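Local coordinates for protein possible prolidase (PDB 2P9B) that probably hydrolyses carbon-nitrogen bonds as a member of the amidohydrolase family, and may act as a prolidase, at residues A[241-254]-A[261-274]. Sequence-based numbering, arbitrary orientation.
Sequences VIVGAHAQSPEGVR and VDTIEHGSVLDDEL
Gly244 pairs with Thr263 and Ala245 with Ile264 in the parallel strands of a beta-alpha-beta unit, strand 243-247, helix 250-259 and strand 263-264, part of the TIM-barrel-type fold expected of an amidohydrolase. Backbone bonds alternate across the seam: Ala245 N gives to Thr263 O, Glu265 N gives to Ala245 O (2.9 Å, 176°), and Ala247 N and Gly267 N carry the pairing past the corner at Glu265. At the start, Asp262 OD2 takes Val243 N on its anti lone pair (2.8 Å) and also accepts from His237 NE2, while OD1 receives Leu285 N.

On the face carrying Thr263 and Glu265, the Thr263 hydroxyl donates to the syn lone pair of Glu265 OE2 (2.8 Å). With chi1 at 63° this hydroxyl also lies close over Gly244, where there is no side chain to obstruct it. Salt bridges from Arg133 to OE2 and Lys203 to OE1 hold the Glu265 carboxylate by both oxygens. Farther along, His246 turns a ring edge to the face of His266, centroids 5.6 Å apart; His266 also touches Asp345, part of a possible vacant metal site.

Apolar packing fills the opposite face, between strands and helix. Ala245 CB sits against both methyls of Val261, and Val253 CG2 meets Ile264 CG2 at 4.0 Å and the Ser268 side chain.

At the outer end an aliphatic contact and a salt bridge share one side chain. Extended from CG to NE, Arg254 packs its CB on Leu274 CD2 (3.7 Å) and bridges to Glu273, with a weak second bond from NH2 to OE2; Glu273 OE1 lies in the guanidinium plane but is approached by Arg254 NE from above the carboxylate plane, at 2.9 Å.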
loop_
_atom_site.group_PDB
_atom_site.type_symbol
_atom_site.label_atom_id
_atom_site.label_comp_id
_atom_site.label_asym_id
_atom_site.label_seq_id
_atom_site.Cartn_x
_atom_site.Cartn_y
_atom_site.Cartn_z
ATOM N N VAL A 241 -13.300 -7.553 7.748
ATOM C CA VAL A 241 -12.300 -7.536 6.691
ATOM C C VAL A 241 -12.569 -6.416 5.686
ATOM O O VAL A 241 -13.691 -6.257 5.210
ATOM C CB VAL A 241 -12.269 -8.901 5.970
ATOM C CG1 VAL A 241 -11.352 -8.840 4.761
ATOM C CG2 VAL A 241 -11.780 -9.970 6.937
ATOM N N ILE A 242 -11.540 -5.630 5.369
ATOM C CA ILE A 242 -11.710 -4.535 4.417
ATOM C C ILE A 242 -11.671 -5.017 2.971
ATOM O O ILE A 242 -10.896 -5.904 2.608
ATOM C CB ILE A 242 -10.642 -3.430 4.595
ATOM C CG1 ILE A 242 -9.245 -4.019 4.453
ATOM C CG2 ILE A 242 -10.814 -2.752 5.948
ATOM C CD1 ILE A 242 -8.156 -2.963 4.343
ATOM N N VAL A 243 -12.517 -4.409 2.150
ATOM C CA VAL A 243 -12.640 -4.760 0.744
ATOM C C VAL A 243 -12.137 -3.657 -0.177
ATOM O O VAL A 243 -12.437 -2.484 0.023
ATOM C CB VAL A 243 -14.116 -5.051 0.403
ATOM C CG1 VAL A 243 -14.266 -5.392 -1.071
ATOM C CG2 VAL A 243 -14.630 -6.185 1.280
ATOM N N GLY A 244 -11.365 -4.056 -1.181
ATOM C CA GLY A 244 -10.847 -3.119 -2.153
ATOM C C GLY A 244 -11.396 -3.509 -3.506
ATOM O O GLY A 244 -11.605 -4.692 -3.787
ATOM N N ALA A 245 -11.662 -2.518 -4.346
ATOM C CA ALA A 245 -12.181 -2.800 -5.670
ATOM C C ALA A 245 -11.370 -2.015 -6.675
ATOM O O ALA A 245 -11.131 -0.824 -6.506
ATOM C CB ALA A 245 -13.646 -2.405 -5.763
ATOM N N HIS A 246 -10.922 -2.703 -7.708
ATOM C CA HIS A 246 -10.161 -2.059 -8.751
ATOM C C HIS A 246 -11.208 -1.549 -9.744
ATOM O O HIS A 246 -12.047 -2.308 -10.226
ATOM C CB HIS A 246 -9.187 -3.086 -9.342
ATOM C CG HIS A 246 -9.308 -3.287 -10.815
ATOM N ND1 HIS A 246 -8.911 -2.338 -11.732
ATOM C CD2 HIS A 246 -9.721 -4.358 -11.533
ATOM C CE1 HIS A 246 -9.070 -2.819 -12.952
ATOM N NE2 HIS A 246 -9.560 -4.043 -12.861
ATOM N N ALA A 247 -11.190 -0.244 -9.993
ATOM C CA ALA A 247 -12.145 0.371 -10.909
ATOM C C ALA A 247 -11.476 1.546 -11.606
ATOM O O ALA A 247 -10.878 2.398 -10.952
ATOM C CB ALA A 247 -13.369 0.844 -10.139
ATOM N N GLN A 248 -11.570 1.579 -12.932
ATOM C CA GLN A 248 -10.970 2.658 -13.712
ATOM C C GLN A 248 -11.985 3.451 -14.537
ATOM O O GLN A 248 -11.657 4.006 -15.587
ATOM C CB GLN A 248 -9.852 2.115 -14.621
ATOM C CG GLN A 248 -10.093 0.743 -15.260
ATOM C CD GLN A 248 -11.197 0.739 -16.311
ATOM O OE1 GLN A 248 -10.950 0.485 -17.496
ATOM N NE2 GLN A 248 -12.418 1.004 -15.880
ATOM N N SER A 249 -13.217 3.513 -14.042
ATOM C CA SER A 249 -14.279 4.246 -14.719
ATOM C C SER A 249 -15.259 4.752 -13.673
ATOM O O SER A 249 -15.450 4.123 -12.637
ATOM C CB SER A 249 -15.023 3.339 -15.700
ATOM O OG SER A 249 -15.794 2.367 -15.008
ATOM N N PRO A 250 -15.895 5.900 -13.932
ATOM C CA PRO A 250 -16.856 6.449 -12.970
ATOM C C PRO A 250 -17.977 5.467 -12.625
ATOM O O PRO A 250 -18.417 5.401 -11.480
ATOM C CB PRO A 250 -17.378 7.695 -13.677
ATOM C CG PRO A 250 -16.201 8.133 -14.483
ATOM C CD PRO A 250 -15.683 6.831 -15.054
ATOM N N GLU A 251 -18.451 4.713 -13.611
ATOM C CA GLU A 251 -19.515 3.756 -13.345
ATOM C C GLU A 251 -19.022 2.670 -12.392
ATOM O O GLU A 251 -19.741 2.264 -11.478
ATOM C CB GLU A 251 -20.009 3.120 -14.644
ATOM C CG GLU A 251 -21.175 2.157 -14.457
ATOM C CD GLU A 251 -22.342 2.770 -13.689
ATOM O OE1 GLU A 251 -22.556 3.996 -13.791
ATOM O OE2 GLU A 251 -23.062 2.020 -12.998
ATOM N N GLY A 252 -17.793 2.208 -12.609
ATOM C CA GLY A 252 -17.227 1.179 -11.756
ATOM C C GLY A 252 -17.025 1.691 -10.347
ATOM O O GLY A 252 -17.305 1.000 -9.362
ATOM N N VAL A 253 -16.532 2.917 -10.243
ATOM C CA VAL A 253 -16.307 3.519 -8.940
ATOM C C VAL A 253 -17.642 3.697 -8.229
ATOM O O VAL A 253 -17.776 3.359 -7.054
ATOM C CB VAL A 253 -15.595 4.878 -9.087
ATOM C CG1 VAL A 253 -15.530 5.592 -7.746
ATOM C CG2 VAL A 253 -14.189 4.650 -9.638
ATOM N N ARG A 254 -18.634 4.200 -8.960
ATOM C CA ARG A 254 -19.959 4.424 -8.392
ATOM C C ARG A 254 -20.562 3.142 -7.825
ATOM O O ARG A 254 -21.032 3.122 -6.689
ATOM C CB ARG A 254 -20.896 5.015 -9.451
ATOM C CG ARG A 254 -22.237 5.484 -8.908
ATOM C CD ARG A 254 -22.953 6.350 -9.930
ATOM N NE ARG A 254 -24.188 6.926 -9.404
ATOM C CZ ARG A 254 -25.317 6.248 -9.217
ATOM N NH1 ARG A 254 -25.380 4.956 -9.516
ATOM N NH2 ARG A 254 -26.386 6.868 -8.731
ATOM N N VAL A 261 -17.691 -0.819 -0.769
ATOM C CA VAL A 261 -16.264 -1.110 -0.879
ATOM C C VAL A 261 -15.478 -0.090 -0.066
ATOM O O VAL A 261 -15.736 1.113 -0.137
ATOM C CB VAL A 261 -15.803 -1.066 -2.363
ATOM C CG1 VAL A 261 -14.288 -1.142 -2.461
ATOM C CG2 VAL A 261 -16.420 -2.216 -3.121
ATOM N N ASP A 262 -14.509 -0.576 0.702
ATOM C CA ASP A 262 -13.696 0.285 1.555
ATOM C C ASP A 262 -12.608 1.087 0.851
ATOM O O ASP A 262 -12.301 2.207 1.261
ATOM C CB ASP A 262 -13.111 -0.570 2.660
ATOM C CG ASP A 262 -14.187 -1.330 3.390
ATOM O OD1 ASP A 262 -14.931 -0.691 4.165
ATOM O OD2 ASP A 262 -14.312 -2.551 3.165
ATOM N N THR A 263 -12.016 0.517 -0.192
ATOM C CA THR A 263 -10.979 1.227 -0.929
ATOM C C THR A 263 -11.170 1.079 -2.427
ATOM O O THR A 263 -11.516 0.004 -2.919
ATOM C CB THR A 263 -9.559 0.713 -0.581
ATOM O OG1 THR A 263 -9.434 -0.658 -0.973
ATOM C CG2 THR A 263 -9.289 0.848 0.901
ATOM N N ILE A 264 -10.958 2.174 -3.143
ATOM C CA ILE A 264 -11.067 2.159 -4.593
ATOM C C ILE A 264 -9.635 2.227 -5.116
ATOM O O ILE A 264 -8.889 3.134 -4.743
ATOM C CB ILE A 264 -11.829 3.393 -5.118
ATOM C CG1 ILE A 264 -13.268 3.392 -4.589
ATOM C CG2 ILE A 264 -11.793 3.416 -6.649
ATOM C CD1 ILE A 264 -14.123 2.233 -5.071
ATOM N N GLU A 265 -9.250 1.263 -5.950
ATOM C CA GLU A 265 -7.909 1.246 -6.530
ATOM C C GLU A 265 -7.964 1.792 -7.949
ATOM O O GLU A 265 -8.839 1.420 -8.729
ATOM C CB GLU A 265 -7.320 -0.167 -6.566
ATOM C CG GLU A 265 -6.717 -0.623 -5.247
ATOM C CD GLU A 265 -7.753 -0.791 -4.172
ATOM O OE1 GLU A 265 -8.744 -1.510 -4.429
ATOM O OE2 GLU A 265 -7.580 -0.218 -3.077
ATOM N N HIS A 266 -7.006 2.664 -8.259
ATOM C CA HIS A 266 -6.886 3.335 -9.555
ATOM C C HIS A 266 -7.866 4.504 -9.570
ATOM O O HIS A 266 -7.472 5.655 -9.403
ATOM C CB HIS A 266 -7.172 2.370 -10.710
ATOM C CG HIS A 266 -6.144 1.291 -10.867
ATOM N ND1 HIS A 266 -5.946 0.306 -9.923
ATOM C CD2 HIS A 266 -5.255 1.046 -11.858
ATOM C CE1 HIS A 266 -4.980 -0.501 -10.327
ATOM N NE2 HIS A 266 -4.544 -0.074 -11.498
ATOM N N GLY A 267 -9.144 4.207 -9.761
ATOM C CA GLY A 267 -10.136 5.267 -9.753
ATOM C C GLY A 267 -10.384 5.928 -11.092
ATOM O O GLY A 267 -9.885 5.484 -12.124
ATOM N N SER A 268 -11.152 7.009 -11.064
ATOM C CA SER A 268 -11.502 7.733 -12.279
ATOM C C SER A 268 -11.785 9.180 -11.930
ATOM O O SER A 268 -11.654 9.582 -10.778
ATOM C CB SER A 268 -12.767 7.129 -12.879
ATOM O OG SER A 268 -13.865 7.327 -12.000
ATOM N N VAL A 269 -12.184 9.959 -12.929
ATOM C CA VAL A 269 -12.522 11.348 -12.680
ATOM C C VAL A 269 -13.766 11.311 -11.788
ATOM O O VAL A 269 -14.598 10.407 -11.907
ATOM C CB VAL A 269 -12.813 12.095 -14.002
ATOM C CG1 VAL A 269 -13.955 11.423 -14.741
ATOM C CG2 VAL A 269 -13.134 13.557 -13.710
ATOM N N LEU A 270 -13.884 12.281 -10.887
ATOM C CA LEU A 270 -15.003 12.316 -9.959
ATOM C C LEU A 270 -15.943 13.497 -10.162
ATOM O O LEU A 270 -15.659 14.414 -10.929
ATOM C CB LEU A 270 -14.477 12.359 -8.525
ATOM C CG LEU A 270 -13.495 11.258 -8.114
ATOM C CD1 LEU A 270 -12.878 11.596 -6.765
ATOM C CD2 LEU A 270 -14.218 9.924 -8.073
ATOM N N ASP A 271 -17.077 13.434 -9.470
ATOM C CA ASP A 271 -18.077 14.494 -9.476
ATOM C C ASP A 271 -18.516 14.597 -8.017
ATOM O O ASP A 271 -18.070 13.811 -7.183
ATOM C CB ASP A 271 -19.267 14.158 -10.392
ATOM C CG ASP A 271 -19.899 12.817 -10.078
ATOM O OD1 ASP A 271 -20.154 12.527 -8.895
ATOM O OD2 ASP A 271 -20.157 12.053 -11.030
ATOM N N ASP A 272 -19.378 15.555 -7.700
ATOM C CA ASP A 272 -19.823 15.748 -6.323
ATOM C C ASP A 272 -20.548 14.557 -5.699
ATOM O O ASP A 272 -20.454 14.328 -4.492
ATOM C CB ASP A 272 -20.697 17.003 -6.239
ATOM C CG ASP A 272 -19.916 18.267 -6.553
ATOM O OD1 ASP A 272 -18.691 18.162 -6.774
ATOM O OD2 ASP A 272 -20.521 19.359 -6.571
ATOM N N GLU A 273 -21.270 13.799 -6.515
ATOM C CA GLU A 273 -21.989 12.643 -6.002
ATOM C C GLU A 273 -20.999 11.607 -5.488
ATOM O O GLU A 273 -21.141 11.100 -4.378
ATOM C CB GLU A 273 -22.857 12.017 -7.095
ATOM C CG GLU A 273 -23.624 10.781 -6.636
ATOM C CD GLU A 273 -24.343 10.073 -7.773
ATOM O OE1 GLU A 273 -23.674 9.675 -8.752
ATOM O OE2 GLU A 273 -25.579 9.908 -7.683
ATOM N N LEU A 274 -19.991 11.302 -6.296
ATOM C CA LEU A 274 -18.988 10.313 -5.913
ATOM C C LEU A 274 -18.159 10.765 -4.721
ATOM O O LEU A 274 -17.849 9.969 -3.838
ATOM C CB LEU A 274 -18.070 10.002 -7.095
ATOM C CG LEU A 274 -18.716 9.310 -8.297
ATOM C CD1 LEU A 274 -17.639 9.037 -9.333
ATOM C CD2 LEU A 274 -19.384 8.005 -7.872
#